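Local coordinates for protein pterin-4-alpha-carbinolamine dehydratase MoaB2 (Mycobacterium marinum, PDB 3RFQ) that probably acts in molybdenum cofactor biosynthesis, as a member of the MogA/MoaB family with a probable molybdopterin-binding domain, at residues 73-76 with 77-81; 105-108 with 109-113. All coordinates share one frame; numbering follows the deposited sequence.

Interaction 1. Residues 73-76 with 77-81; sequences ADEV and DIRNA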
ATOM      1  N   ALA C  73      20.350 -20.374 -17.202  1.00 29.89           N
ATOM      2  CA  ALA C  73      18.906 -20.440 -16.974  1.00 28.91           C
ATOM      3  C   ALA C  73      18.453 -21.857 -17.293  1.00 30.41           C
ATOM      4  O   ALA C  73      17.769 -22.123 -18.289  1.00 32.32           O
ATOM      5  CB  ALA C  73      18.193 -19.424 -17.832  1.00 28.48           C
ATOM      6  N   ASP C  74      18.880 -22.774 -16.443  1.00 30.49           N
ATOM      7  CA  ASP C  74      18.645 -24.190 -16.626  1.00 32.17           C
ATOM      8  C   ASP C  74      18.243 -24.739 -15.258  1.00 31.58           C
ATOM      9  O   ASP C  74      18.906 -24.480 -14.247  1.00 30.31           O
ATOM     10  CB  ASP C  74      19.918 -24.865 -17.133  1.00 34.01           C
ATOM     11  CG  ASP C  74      19.790 -26.368 -17.202  1.00 35.90           C
ATOM     12  OD1 ASP C  74      19.291 -26.864 -18.233  1.00 36.48           O
ATOM     13  OD2 ASP C  74      20.179 -27.046 -16.218  1.00 36.55           O
ATOM     14  N   GLU C  75      17.139 -25.478 -15.252  1.00 32.15           N
ATOM     15  CA  GLU C  75      16.479 -25.948 -14.041  1.00 31.57           C
ATOM     16  C   GLU C  75      17.394 -26.801 -13.172  1.00 31.23           C
ATOM     17  O   GLU C  75      17.450 -26.612 -11.960  1.00 30.89           O
ATOM     18  CB  GLU C  75      15.217 -26.732 -14.426  1.00 32.99           C
ATOM     19  CG  GLU C  75      14.032 -26.495 -13.510  1.00 34.37           C
ATOM     20  CD  GLU C  75      12.720 -27.050 -14.085  1.00 39.45           C
ATOM     21  OE1 GLU C  75      12.416 -26.794 -15.283  1.00 41.80           O
ATOM     22  OE2 GLU C  75      11.995 -27.747 -13.331  1.00 40.61           O
ATOM     23  N   VAL C  76      18.120 -27.722 -13.793  1.00 32.43           N
ATOM     24  CA  VAL C  76      19.055 -28.593 -13.088  1.00 32.30           C
ATOM     25  C   VAL C  76      20.236 -27.793 -12.497  1.00 31.26           C
ATOM     26  O   VAL C  76      20.627 -27.998 -11.330  1.00 29.86           O
ATOM     27  CB  VAL C  76      19.525 -29.753 -14.008  1.00 35.18           C
ATOM     28  CG1 VAL C  76      20.765 -30.500 -13.436  1.00 35.43           C
ATOM     29  CG2 VAL C  76      18.365 -30.726 -14.258  1.00 35.93           C
ATOM     30  N   ASP C  77      20.783 -26.864 -13.284  1.00 30.76           N
ATOM     31  CA  ASP C  77      21.928 -26.095 -12.811  1.00 30.24           C
ATOM     32  C   ASP C  77      21.536 -25.192 -11.648  1.00 27.89           C
ATOM     33  O   ASP C  77      22.260 -25.140 -10.640  1.00 27.46           O
ATOM     34  CB  ASP C  77      22.638 -25.335 -13.941  1.00 30.54           C
ATOM     35  CG  ASP C  77      23.335 -26.287 -14.942  1.00 36.79           C
ATOM     36  OD1 ASP C  77      23.509 -27.494 -14.628  1.00 39.38           O
ATOM     37  OD2 ASP C  77      23.708 -25.835 -16.055  1.00 40.00           O
ATOM     38  N   ILE C  78      20.383 -24.529 -11.768  1.00 26.59           N
ATOM     39  CA  ILE C  78      19.883 -23.671 -10.701  1.00 25.01           C
ATOM     40  C   ILE C  78      19.622 -24.499  -9.449  1.00 25.83           C
ATOM     41  O   ILE C  78      20.081 -24.156  -8.366  1.00 25.97           O
ATOM     42  CB  ILE C  78      18.615 -22.905 -11.110  1.00 24.00           C
ATOM     43  CG1 ILE C  78      18.878 -22.043 -12.343  1.00 21.75           C
ATOM     44  CG2 ILE C  78      18.150 -22.037  -9.967  1.00 22.12           C
ATOM     45  CD1 ILE C  78      17.605 -21.504 -12.981  1.00 22.31           C
ATOM     46  N   ARG C  79      18.924 -25.617  -9.612  1.00 27.74           N
ATOM     47  CA  ARG C  79      18.606 -26.514  -8.504  1.00 28.61           C
ATOM     48  C   ARG C  79      19.858 -27.048  -7.795  1.00 29.35           C
ATOM     49  O   ARG C  79      19.926 -27.088  -6.556  1.00 29.46           O
ATOM     50  CB  ARG C  79      17.756 -27.655  -9.037  1.00 30.36           C
ATOM     51  CG  ARG C  79      17.146 -28.549  -7.997  1.00 32.32           C
ATOM     52  CD  ARG C  79      16.284 -29.600  -8.701  1.00 34.76           C
ATOM     53  NE  ARG C  79      15.021 -28.983  -9.126  1.00 35.97           N
ATOM     54  CZ  ARG C  79      14.392 -29.274 -10.266  1.00 37.84           C
ATOM     55  NH1 ARG C  79      14.933 -30.167 -11.104  1.00 37.37           N
ATOM     56  NH2 ARG C  79      13.242 -28.648 -10.574  1.00 35.41           N
ATOM     57  N   ASN C  80      20.857 -27.454  -8.571  1.00 30.43           N
ATOM     58  CA  ASN C  80      22.122 -27.899  -7.983  1.00 30.77           C
ATOM     59  C   ASN C  80      22.846 -26.807  -7.201  1.00 29.00           C
ATOM     60  O   ASN C  80      23.424 -27.097  -6.155  1.00 29.84           O
ATOM     61  CB  ASN C  80      23.060 -28.495  -9.035  1.00 32.38           C
ATOM     62  CG  ASN C  80      22.617 -29.876  -9.498  1.00 36.88           C
ATOM     63  OD1 ASN C  80      21.537 -30.361  -9.131  1.00 39.13           O
ATOM     64  ND2 ASN C  80      23.457 -30.525 -10.319  1.00 40.66           N
ATOM     65  N   ALA C  81      22.845 -25.576  -7.707  1.00 26.74           N
ATOM     66  CA  ALA C  81      23.496 -24.485  -6.992  1.00 25.40           C
ATOM     67  C   ALA C  81      22.799 -24.233  -5.646  1.00 24.52           C
ATOM     68  O   ALA C  81      23.458 -23.980  -4.636  1.00 24.04           O
ATOM     69  CB  ALA C  81      23.514 -23.222  -7.834  1.00 23.64           C
TER
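Asp74 swings its carboxylate forward over the first turn of helix 75-87, CG anti to the backbone N (chi1 174°); this torsion directs OD2 to the amide of Asp77, which makes Asp74 the N-cap residue. OD2 of Asp74 accepts from Asp77 N at 3.0 Å through its anti lone pair, the one facing away from OD1, in a fairly straight bond. The main chain of the same residue supports the cap, since Asp74 O takes the amide of Ile78. Successive i to i+4 bonds carry the helix on, from Arg79 N to Glu75 O and from Asn80 N to Val76 O.

The cap brings two acids together. OD2 of Asp74 lies 3.5 Å from CG of Asp77, and the carboxylate planes are steeply inclined to each other. Their mutual repulsion is probably eased by the helix N-terminus, whose amides and dipole favour negative charge.

On another side of the turn, Glu75 and Arg79 run alongside each other and point the same way. Arg79 leaves with CG anti to its amide nitrogen and bends at chi3, which turns the guanidinium back toward Glu75. The resulting salt bridge is poorly aligned: the donor hydrogen points off the oxygen and the carboxylate and guanidinium planes are 77° apart, far from a coplanar pairing.

Ile78 is the buried member, packing on Val71 of strand 63-71 and on Val106, so the capped turn rests against that strand and the loop before helix 107-114, while Val76 and Asn80 remain at the surface. At the outer end of the Glu75-Arg79 pair, OE2 of Glu75 meets NH2 of Arg79 at 3.2 Å, using its anti lone pair and lying 24° out of the guanidinium plane.

Interaction 2. Residues 105-108 with 109-113; sequences DVTP and ESTRE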
ATOM      1  N   ASP C 105      12.676 -18.709 -18.178  1.00 30.31           N
ATOM      2  CA  ASP C 105      12.548 -18.129 -16.850  1.00 27.38           C
ATOM      3  C   ASP C 105      12.145 -19.211 -15.854  1.00 26.08           C
ATOM      4  O   ASP C 105      10.957 -19.303 -15.461  1.00 25.42           O
ATOM      5  CB  ASP C 105      11.544 -16.984 -16.843  1.00 27.33           C
ATOM      6  CG  ASP C 105      12.103 -15.690 -17.450  1.00 28.29           C
ATOM      7  OD1 ASP C 105      13.001 -15.072 -16.827  1.00 28.38           O
ATOM      8  OD2 ASP C 105      11.597 -15.270 -18.521  1.00 28.02           O
ATOM      9  N   VAL C 106      13.128 -20.033 -15.470  1.00 23.65           N
ATOM     10  CA  VAL C 106      12.866 -21.269 -14.720  1.00 22.74           C
ATOM     11  C   VAL C 106      13.292 -21.267 -13.236  1.00 20.88           C
ATOM     12  O   VAL C 106      13.170 -22.289 -12.558  1.00 21.03           O
ATOM     13  CB  VAL C 106      13.435 -22.528 -15.435  1.00 24.11           C
ATOM     14  CG1 VAL C 106      12.668 -22.814 -16.749  1.00 24.41           C
ATOM     15  CG2 VAL C 106      14.927 -22.385 -15.696  1.00 24.79           C
ATOM     16  N   THR C 107      13.765 -20.124 -12.741  1.00 18.34           N
ATOM     17  CA  THR C 107      14.202 -20.015 -11.339  1.00 17.47           C
ATOM     18  C   THR C 107      13.091 -20.439 -10.359  1.00 17.91           C
ATOM     19  O   THR C 107      13.362 -21.205  -9.415  1.00 18.45           O
ATOM     20  CB  THR C 107      14.706 -18.605 -11.004  1.00 16.38           C
ATOM     21  OG1 THR C 107      15.737 -18.222 -11.929  1.00 16.13           O
ATOM     22  CG2 THR C 107      15.223 -18.495  -9.574  1.00 14.12           C
ATOM     23  N   PRO C 108      11.841 -19.996 -10.594  1.00 17.47           N
ATOM     24  CA  PRO C 108      10.825 -20.408  -9.584  1.00 17.98           C
ATOM     25  C   PRO C 108      10.557 -21.911  -9.563  1.00 19.64           C
ATOM     26  O   PRO C 108      10.410 -22.470  -8.470  1.00 20.34           O
ATOM     27  CB  PRO C 108       9.564 -19.642  -9.995  1.00 16.69           C
ATOM     28  CG  PRO C 108      10.100 -18.477 -10.847  1.00 16.75           C
ATOM     29  CD  PRO C 108      11.281 -19.051 -11.579  1.00 16.31           C
ATOM     30  N   GLU C 109      10.497 -22.544 -10.739  1.00 21.19           N
ATOM     31  CA  GLU C 109      10.288 -23.992 -10.854  1.00 23.22           C
ATOM     32  C   GLU C 109      11.443 -24.761 -10.204  1.00 23.78           C
ATOM     33  O   GLU C 109      11.206 -25.751  -9.503  1.00 24.31           O
ATOM     34  CB  GLU C 109      10.108 -24.452 -12.326  1.00 25.00           C
ATOM     35  CG  GLU C 109       8.792 -24.052 -12.999  1.00 26.69           C
ATOM     36  CD  GLU C 109       8.530 -22.553 -12.895  1.00 28.90           C
ATOM     37  OE1 GLU C 109       9.356 -21.755 -13.401  1.00 28.11           O
ATOM     38  OE2 GLU C 109       7.531 -22.176 -12.246  1.00 30.93           O
ATOM     39  N   SER C 110      12.677 -24.321 -10.457  1.00 23.41           N
ATOM     40  CA  SER C 110      13.865 -24.899  -9.793  1.00 24.54           C
ATOM     41  C   SER C 110      13.799 -24.719  -8.276  1.00 23.60           C
ATOM     42  O   SER C 110      14.127 -25.638  -7.511  1.00 24.16           O
ATOM     43  CB  SER C 110      15.160 -24.254 -10.296  1.00 24.36           C
ATOM     44  OG  SER C 110      15.307 -24.371 -11.702  1.00 26.81           O
ATOM     45  N   THR C 111      13.388 -23.528  -7.847  1.00 21.89           N
ATOM     46  CA  THR C 111      13.341 -23.209  -6.419  1.00 20.85           C
ATOM     47  C   THR C 111      12.251 -24.006  -5.684  1.00 22.47           C
ATOM     48  O   THR C 111      12.490 -24.554  -4.609  1.00 22.98           O
ATOM     49  CB  THR C 111      13.195 -21.700  -6.219  1.00 19.18           C
ATOM     50  OG1 THR C 111      14.317 -21.069  -6.846  1.00 18.23           O
ATOM     51  CG2 THR C 111      13.146 -21.324  -4.721  1.00 16.86           C
ATOM     52  N   ARG C 112      11.071 -24.101  -6.275  1.00 23.65           N
ATOM     53  CA  ARG C 112       9.944 -24.778  -5.620  1.00 26.36           C
ATOM     54  C   ARG C 112      10.297 -26.192  -5.155  1.00 27.85           C
ATOM     55  O   ARG C 112       9.860 -26.618  -4.091  1.00 28.52           O
ATOM     56  CB  ARG C 112       8.738 -24.858  -6.572  1.00 27.10           C
ATOM     57  CG  ARG C 112       7.412 -25.212  -5.885  1.00 31.08           C
ATOM     58  CD  ARG C 112       6.233 -25.054  -6.865  1.00 37.39           C
ATOM     59  NE  ARG C 112       6.004 -23.661  -7.293  1.00 39.26           N
ATOM     60  CZ  ARG C 112       6.122 -23.198  -8.542  1.00 40.92           C
ATOM     61  NH1 ARG C 112       6.475 -23.999  -9.545  1.00 42.87           N
ATOM     62  NH2 ARG C 112       5.880 -21.920  -8.793  1.00 38.67           N
ATOM     63  N   GLU C 113      11.079 -26.896  -5.969  1.00 28.85           N
ATOM     64  CA  GLU C 113      11.459 -28.283  -5.714  1.00 31.60           C
ATOM     65  C   GLU C 113      12.277 -28.479  -4.452  1.00 30.96           C
ATOM     66  O   GLU C 113      12.136 -29.491  -3.764  1.00 32.06           O
ATOM     67  CB  GLU C 113      12.249 -28.837  -6.894  1.00 33.12           C
ATOM     68  CG  GLU C 113      11.382 -29.375  -7.984  1.00 37.83           C
ATOM     69  CD  GLU C 113      10.396 -30.411  -7.461  1.00 43.93           C
ATOM     70  OE1 GLU C 113      10.863 -31.511  -7.050  1.00 44.76           O
ATOM     71  OE2 GLU C 113       9.170 -30.101  -7.457  1.00 44.90           O
TER
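Thr107 and Thr111, one turn apart near the start of helix 107-114, lie side by side and share a carbonyl. This is the opening turn of a helix that follows strand 92-96 through the loop holding Gly97 and Gly98, with threonine and serine hydroxyls turned back to carbonyls one turn earlier. Thr107 O accepts twice, from OG1 of Thr111 at 2.7 Å and from Thr111 N at 2.8 Å. The hydroxyl sits 41° out of the carbonyl plane and not on a lone pair. With chi1 at -59°, Thr111 sets OG1 beside its own backbone N, close enough to that amide for both to reach the same oxygen.

Ser110 approaches Val106 O with both its amide and its hydroxyl. The amide bonds to that oxygen at 3.0 Å, and OG of Ser110 lies 3.1 Å from Val106 O; the hydroxyl proton is not assigned between this acceptor and Glu75 O.

Pro108 has no amide hydrogen, which suits the first turn of a helix, and its carbonyl O accepts from Arg112 N at 2.8 Å. Pro108 O also lies 4.3 Å above the centre of the Arg112 guanidinium, whose bend at chi3 folds it back along the helix. There NH1 of Arg112 makes a weak, salt-bridging hydrogen bond to OE2 of Glu109 at 3.4 Å.

Farther out, Thr107 OG1 bonds to Gly97 O, and Thr111 OG1 to Asn155 ND2 of strand 151-156. The helix start is therefore joined to the central sheet through hydroxyls as well as by packing. Chemically, Thr111 OG1 can give its proton to Thr107 O while receiving one from Asn155, so this buried hydroxyl has both functions satisfied; Glu109, with Arg142 and, more weakly, Arg112 at OE2, is probably kept ionised.

How the interactions relate
Interaction 1 comes first along the chain, at the start of helix 75-87, and interaction 2 follows at the start of helix 107-114, with strand 92-96 between the two helices. Their centres are about 8 Å apart, on the same side of the chain's centre and inside one probable molybdopterin-binding domain. The helices meet directly: Glu75 O and Ser110 OG are 3.1 Å apart in a probable hydrogen bond, while Arg79 NH2 packs 3.3 Å from CG of Glu113. Ile78 packs against Ser110 as well. Interaction 1 lies nearer the surface and edge strand 63-71; interaction 2, partly buried, reaches strand 151-156, so the two neighbouring helix starts pack on different strands of one mixed sheet.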